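Tannase (Fusobacterium nucleatum subsp. nucleatum ATCC 25586, PDB 6YQ4) is a tannase, a probable serine hydrolase of the alpha/beta-hydrolase type, that breaks down gallotannins and thereby detoxifies them for the bacterium. Local coordinates at residues 44-52 against 83-91. Sequence-based numbering, arbitrary orientation.
Sequences KDYQNMNIY and MPGKADTVG
Val90 CG2 lies 3.5 Å from the centroid of the Tyr52 ring and 11° off its normal, a CH-pi contact over the centre of one face. At the ring's edge the carbonyl oxygen of Asp88 lies in its plane, while helix 100-106 adds Leu101 against Tyr52 and Leu105 against Val90, a tightly packed end. Asn50 ND2 donates to Asp88 O at 3.2 Å; the N-H...O angle of 171° is nearly straight, and the acceptor lies in the amide plane although the donor stands above the carbonyl plane. Asn50 OD1 accepts from Asn34 N, so both ends of the amide are held and its flip is fixed. In the central sheet, consistent with an alpha/beta-hydrolase fold, strand 48-54 runs between 26-36 and 110-114; the irregular loop 83-91 runs alongside it, the two directions 28° apart. The Tyr46 ring is packed on both faces, Pro84 CB 3.6 Å from its centroid and Lys86 CE, over the opposite face, farther at 4.1 Å, both offset. Toward solvent the contact loosens at exposed Lys86 and Asp45: Lys86 bends at chi2, yet its NZ stays 5.9 Å from Asp45 OD2. A water accepts from Ala87 N (2.7 Å) and donates to Asp45 O.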
ATOM      1  N   LYS A  44      21.083  -5.055   9.255  1.00 34.91           N
ATOM      2  CA  LYS A  44      21.013  -6.336   8.566  1.00 37.72           C
ATOM      3  C   LYS A  44      19.809  -7.170   8.961  1.00 40.56           C
ATOM      4  O   LYS A  44      19.491  -8.128   8.250  1.00 38.08           O
ATOM      5  CB  LYS A  44      22.272  -7.159   8.824  1.00 40.77           C
ATOM      6  CG  LYS A  44      23.494  -6.623   8.143  1.00 47.47           C
ATOM      7  CD  LYS A  44      24.641  -7.572   8.308  1.00 50.80           C
ATOM      8  CE  LYS A  44      25.090  -7.645   9.749  1.00 59.20           C
ATOM      9  NZ  LYS A  44      25.436  -9.041  10.169  1.00 68.99           N
ATOM     10  N   ASP A  45      19.162  -6.872  10.093  1.00 38.35           N
ATOM     11  CA  ASP A  45      17.977  -7.642  10.465  1.00 43.49           C
ATOM     12  C   ASP A  45      16.820  -7.370   9.518  1.00 44.99           C
ATOM     13  O   ASP A  45      15.949  -8.228   9.341  1.00 44.87           O
ATOM     14  CB  ASP A  45      17.546  -7.311  11.888  1.00 55.85           C
ATOM     15  CG  ASP A  45      18.631  -7.560  12.895  1.00 63.01           C
ATOM     16  OD1 ASP A  45      18.755  -6.730  13.815  1.00 65.66           O
ATOM     17  OD2 ASP A  45      19.351  -8.578  12.766  1.00 62.98           O
ATOM     18  N   TYR A  46      16.795  -6.184   8.918  1.00 32.87           N
ATOM     19  CA  TYR A  46      15.694  -5.749   8.074  1.00 32.96           C
ATOM     20  C   TYR A  46      16.048  -5.709   6.601  1.00 35.20           C
ATOM     21  O   TYR A  46      15.260  -6.176   5.782  1.00 35.67           O
ATOM     22  CB  TYR A  46      15.180  -4.382   8.556  1.00 29.44           C
ATOM     23  CG  TYR A  46      14.328  -4.612   9.776  1.00 35.08           C
ATOM     24  CD1 TYR A  46      13.046  -5.124   9.631  1.00 37.10           C
ATOM     25  CD2 TYR A  46      14.830  -4.433  11.075  1.00 37.85           C
ATOM     26  CE1 TYR A  46      12.264  -5.410  10.714  1.00 37.97           C
ATOM     27  CE2 TYR A  46      14.041  -4.712  12.191  1.00 34.13           C
ATOM     28  CZ  TYR A  46      12.756  -5.211  11.995  1.00 34.69           C
ATOM     29  OH  TYR A  46      11.903  -5.505  13.034  1.00 36.15           O
ATOM     30  N   GLN A  47      17.237  -5.227   6.248  1.00 28.43           N
ATOM     31  CA  GLN A  47      17.665  -5.202   4.857  1.00 35.58           C
ATOM     32  C   GLN A  47      18.210  -6.555   4.428  1.00 32.45           C
ATOM     33  O   GLN A  47      19.344  -6.640   3.955  1.00 40.72           O
ATOM     34  CB  GLN A  47      18.724  -4.124   4.628  1.00 41.41           C
ATOM     35  CG  GLN A  47      18.301  -2.708   5.017  1.00 40.84           C
ATOM     36  CD  GLN A  47      19.433  -1.702   4.843  1.00 46.03           C
ATOM     37  OE1 GLN A  47      20.433  -1.745   5.564  1.00 46.78           O
ATOM     38  NE2 GLN A  47      19.287  -0.805   3.864  1.00 50.97           N
ATOM     39  N   ASN A  48      17.428  -7.614   4.602  1.00 27.84           N
ATOM     40  CA  ASN A  48      17.731  -8.904   3.998  1.00 39.30           C
ATOM     41  C   ASN A  48      16.469  -9.451   3.336  1.00 39.31           C
ATOM     42  O   ASN A  48      15.363  -8.951   3.557  1.00 39.49           O
ATOM     43  CB  ASN A  48      18.277  -9.890   5.021  1.00 29.23           C
ATOM     44  CG  ASN A  48      17.231 -10.319   6.018  1.00 45.62           C
ATOM     45  OD1 ASN A  48      16.332 -11.106   5.699  1.00 43.52           O
ATOM     46  ND2 ASN A  48      17.343  -9.814   7.245  1.00 45.96           N
ATOM     47  N   MET A  49      16.639 -10.508   2.535  1.00 37.15           N
ATOM     48  CA  MET A  49      15.561 -11.052   1.718  1.00 29.69           C
ATOM     49  C   MET A  49      15.613 -12.577   1.667  1.00 32.38           C
ATOM     50  O   MET A  49      16.690 -13.169   1.565  1.00 37.56           O
ATOM     51  CB  MET A  49      15.639 -10.479   0.309  1.00 32.70           C
ATOM     52  CG  MET A  49      14.760 -11.156  -0.701  1.00 39.86           C
ATOM     53  SD  MET A  49      14.803 -10.249  -2.274  1.00 47.81           S
ATOM     54  CE  MET A  49      16.574 -10.109  -2.545  1.00 42.45           C
ATOM     55  N   ASN A  50      14.436 -13.202   1.719  1.00 30.86           N
ATOM     56  CA  ASN A  50      14.276 -14.644   1.577  1.00 29.88           C
ATOM     57  C   ASN A  50      13.813 -14.965   0.166  1.00 28.68           C
ATOM     58  O   ASN A  50      12.848 -14.364  -0.323  1.00 30.21           O
ATOM     59  CB  ASN A  50      13.241 -15.195   2.557  1.00 27.29           C
ATOM     60  CG  ASN A  50      13.668 -15.070   3.987  1.00 34.33           C
ATOM     61  OD1 ASN A  50      14.855 -15.078   4.288  1.00 33.96           O
ATOM     62  ND2 ASN A  50      12.698 -14.961   4.886  1.00 28.38           N
ATOM     63  N   ILE A  51      14.468 -15.932  -0.465  1.00 32.09           N
ATOM     64  CA  ILE A  51      14.121 -16.374  -1.811  1.00 35.91           C
ATOM     65  C   ILE A  51      13.744 -17.849  -1.755  1.00 37.76           C
ATOM     66  O   ILE A  51      14.510 -18.671  -1.243  1.00 33.72           O
ATOM     67  CB  ILE A  51      15.275 -16.141  -2.794  1.00 34.68           C
ATOM     68  CG1 ILE A  51      15.537 -14.645  -2.954  1.00 32.49           C
ATOM     69  CG2 ILE A  51      14.969 -16.800  -4.131  1.00 29.92           C
ATOM     70  CD1 ILE A  51      16.650 -14.357  -3.944  1.00 34.46           C
ATOM     71  N   TYR A  52      12.562 -18.175  -2.271  1.00 28.67           N
ATOM     72  CA  TYR A  52      12.057 -19.540  -2.312  1.00 34.74           C
ATOM     73  C   TYR A  52      11.842 -19.962  -3.759  1.00 36.31           C
ATOM     74  O   TYR A  52      11.194 -19.245  -4.534  1.00 38.36           O
ATOM     75  CB  TYR A  52      10.756 -19.651  -1.534  1.00 35.32           C
ATOM     76  CG  TYR A  52      10.885 -19.157  -0.121  1.00 36.95           C
ATOM     77  CD1 TYR A  52      11.592 -19.890   0.827  1.00 39.79           C
ATOM     78  CD2 TYR A  52      10.321 -17.947   0.268  1.00 32.61           C
ATOM     79  CE1 TYR A  52      11.711 -19.446   2.124  1.00 35.13           C
ATOM     80  CE2 TYR A  52      10.434 -17.499   1.562  1.00 36.76           C
ATOM     81  CZ  TYR A  52      11.126 -18.256   2.486  1.00 35.89           C
ATOM     82  OH  TYR A  52      11.244 -17.804   3.773  1.00 36.64           O
ATOM     83  N   MET A  83       6.169   0.849   9.508  1.00 32.67           N
ATOM     84  CA  MET A  83       7.031   0.235  10.502  1.00 30.74           C
ATOM     85  C   MET A  83       7.955  -0.768   9.827  1.00 33.00           C
ATOM     86  O   MET A  83       7.653  -1.268   8.739  1.00 36.82           O
ATOM     87  CB  MET A  83       6.176  -0.456  11.562  1.00 20.84           C
ATOM     88  CG  MET A  83       5.416   0.511  12.427  1.00 25.46           C
ATOM     89  SD  MET A  83       6.515   1.258  13.656  1.00 37.80           S
ATOM     90  CE  MET A  83       6.876  -0.142  14.690  1.00 37.53           C
ATOM     91  N   PRO A  84       9.090  -1.085  10.447  1.00 30.50           N
ATOM     92  CA  PRO A  84       9.994  -2.093   9.869  1.00 30.70           C
ATOM     93  C   PRO A  84       9.281  -3.413   9.602  1.00 32.94           C
ATOM     94  O   PRO A  84       8.529  -3.920  10.439  1.00 37.23           O
ATOM     95  CB  PRO A  84      11.066  -2.266  10.956  1.00 27.73           C
ATOM     96  CG  PRO A  84      10.989  -1.033  11.777  1.00 24.10           C
ATOM     97  CD  PRO A  84       9.551  -0.622  11.766  1.00 27.33           C
ATOM     98  N   GLY A  85       9.560  -3.998   8.448  1.00 30.42           N
ATOM     99  CA  GLY A  85       8.928  -5.263   8.131  1.00 28.03           C
ATOM    100  C   GLY A  85       9.897  -6.353   7.749  1.00 30.44           C
ATOM    101  O   GLY A  85      10.694  -6.188   6.822  1.00 39.24           O
ATOM    102  N   LYS A  86       9.831  -7.481   8.438  1.00 22.21           N
ATOM    103  CA  LYS A  86      10.794  -8.532   8.170  1.00 23.05           C
ATOM    104  C   LYS A  86      10.386  -9.297   6.925  1.00 28.52           C
ATOM    105  O   LYS A  86       9.226  -9.266   6.502  1.00 25.28           O
ATOM    106  CB  LYS A  86      10.907  -9.500   9.364  1.00 40.07           C
ATOM    107  CG  LYS A  86      11.573  -8.913  10.591  1.00 42.41           C
ATOM    108  CD  LYS A  86      12.932  -9.548  10.846  1.00 50.20           C
ATOM    109  CE  LYS A  86      13.685  -8.865  12.006  1.00 53.07           C
ATOM    110  NZ  LYS A  86      13.516  -9.552  13.331  1.00 59.57           N
ATOM    111  N   ALA A  87      11.369  -9.970   6.325  1.00 26.35           N
ATOM    112  CA  ALA A  87      11.096 -10.831   5.189  1.00 26.97           C
ATOM    113  C   ALA A  87      10.054 -11.872   5.568  1.00 27.13           C
ATOM    114  O   ALA A  87      10.131 -12.495   6.630  1.00 43.51           O
ATOM    115  CB  ALA A  87      12.382 -11.519   4.727  1.00 27.68           C
ATOM    116  N   ASP A  88       9.069 -12.047   4.697  1.00 29.84           N
ATOM    117  CA  ASP A  88       8.023 -13.028   4.917  1.00 23.53           C
ATOM    118  C   ASP A  88       8.583 -14.420   4.760  1.00 25.21           C
ATOM    119  O   ASP A  88       9.588 -14.633   4.081  1.00 29.57           O
ATOM    120  CB  ASP A  88       6.869 -12.839   3.929  1.00 30.99           C
ATOM    121  CG  ASP A  88       5.524 -13.107   4.566  1.00 40.73           C
ATOM    122  OD1 ASP A  88       5.488 -13.818   5.597  1.00 45.04           O
ATOM    123  OD2 ASP A  88       4.512 -12.591   4.062  1.00 41.34           O
ATOM    124  N   THR A  89       7.919 -15.383   5.404  1.00 26.15           N
ATOM    125  CA  THR A  89       8.279 -16.782   5.262  1.00 29.30           C
ATOM    126  C   THR A  89       7.134 -17.558   4.626  1.00 35.38           C
ATOM    127  O   THR A  89       5.995 -17.085   4.528  1.00 31.02           O
ATOM    128  CB  THR A  89       8.650 -17.425   6.605  1.00 35.33           C
ATOM    129  OG1 THR A  89       7.574 -17.269   7.540  1.00 43.14           O
ATOM    130  CG2 THR A  89       9.900 -16.769   7.162  1.00 34.86           C
ATOM    131  N   VAL A  90       7.471 -18.760   4.173  1.00 38.58           N
ATOM    132  CA  VAL A  90       6.493 -19.680   3.614  1.00 40.23           C
ATOM    133  C   VAL A  90       5.738 -20.321   4.769  1.00 41.35           C
ATOM    134  O   VAL A  90       6.347 -20.928   5.656  1.00 40.95           O
ATOM    135  CB  VAL A  90       7.180 -20.744   2.747  1.00 41.26           C
ATOM    136  CG1 VAL A  90       6.199 -21.863   2.382  1.00 38.53           C
ATOM    137  CG2 VAL A  90       7.817 -20.104   1.514  1.00 35.69           C
ATOM    138  N   GLY A  91       4.415 -20.172   4.771  1.00 35.68           N
ATOM    139  CA  GLY A  91       3.582 -20.873   5.726  1.00 30.72           C
ATOM    140  C   GLY A  91       2.104 -20.618   5.536  1.00 36.78           C
ATOM    141  O   GLY A  91       1.638 -20.388   4.418  1.00 44.21           O
TER
HETATM  142  O   HOH W   1      13.879  -9.285   7.077  1.00 28.49           O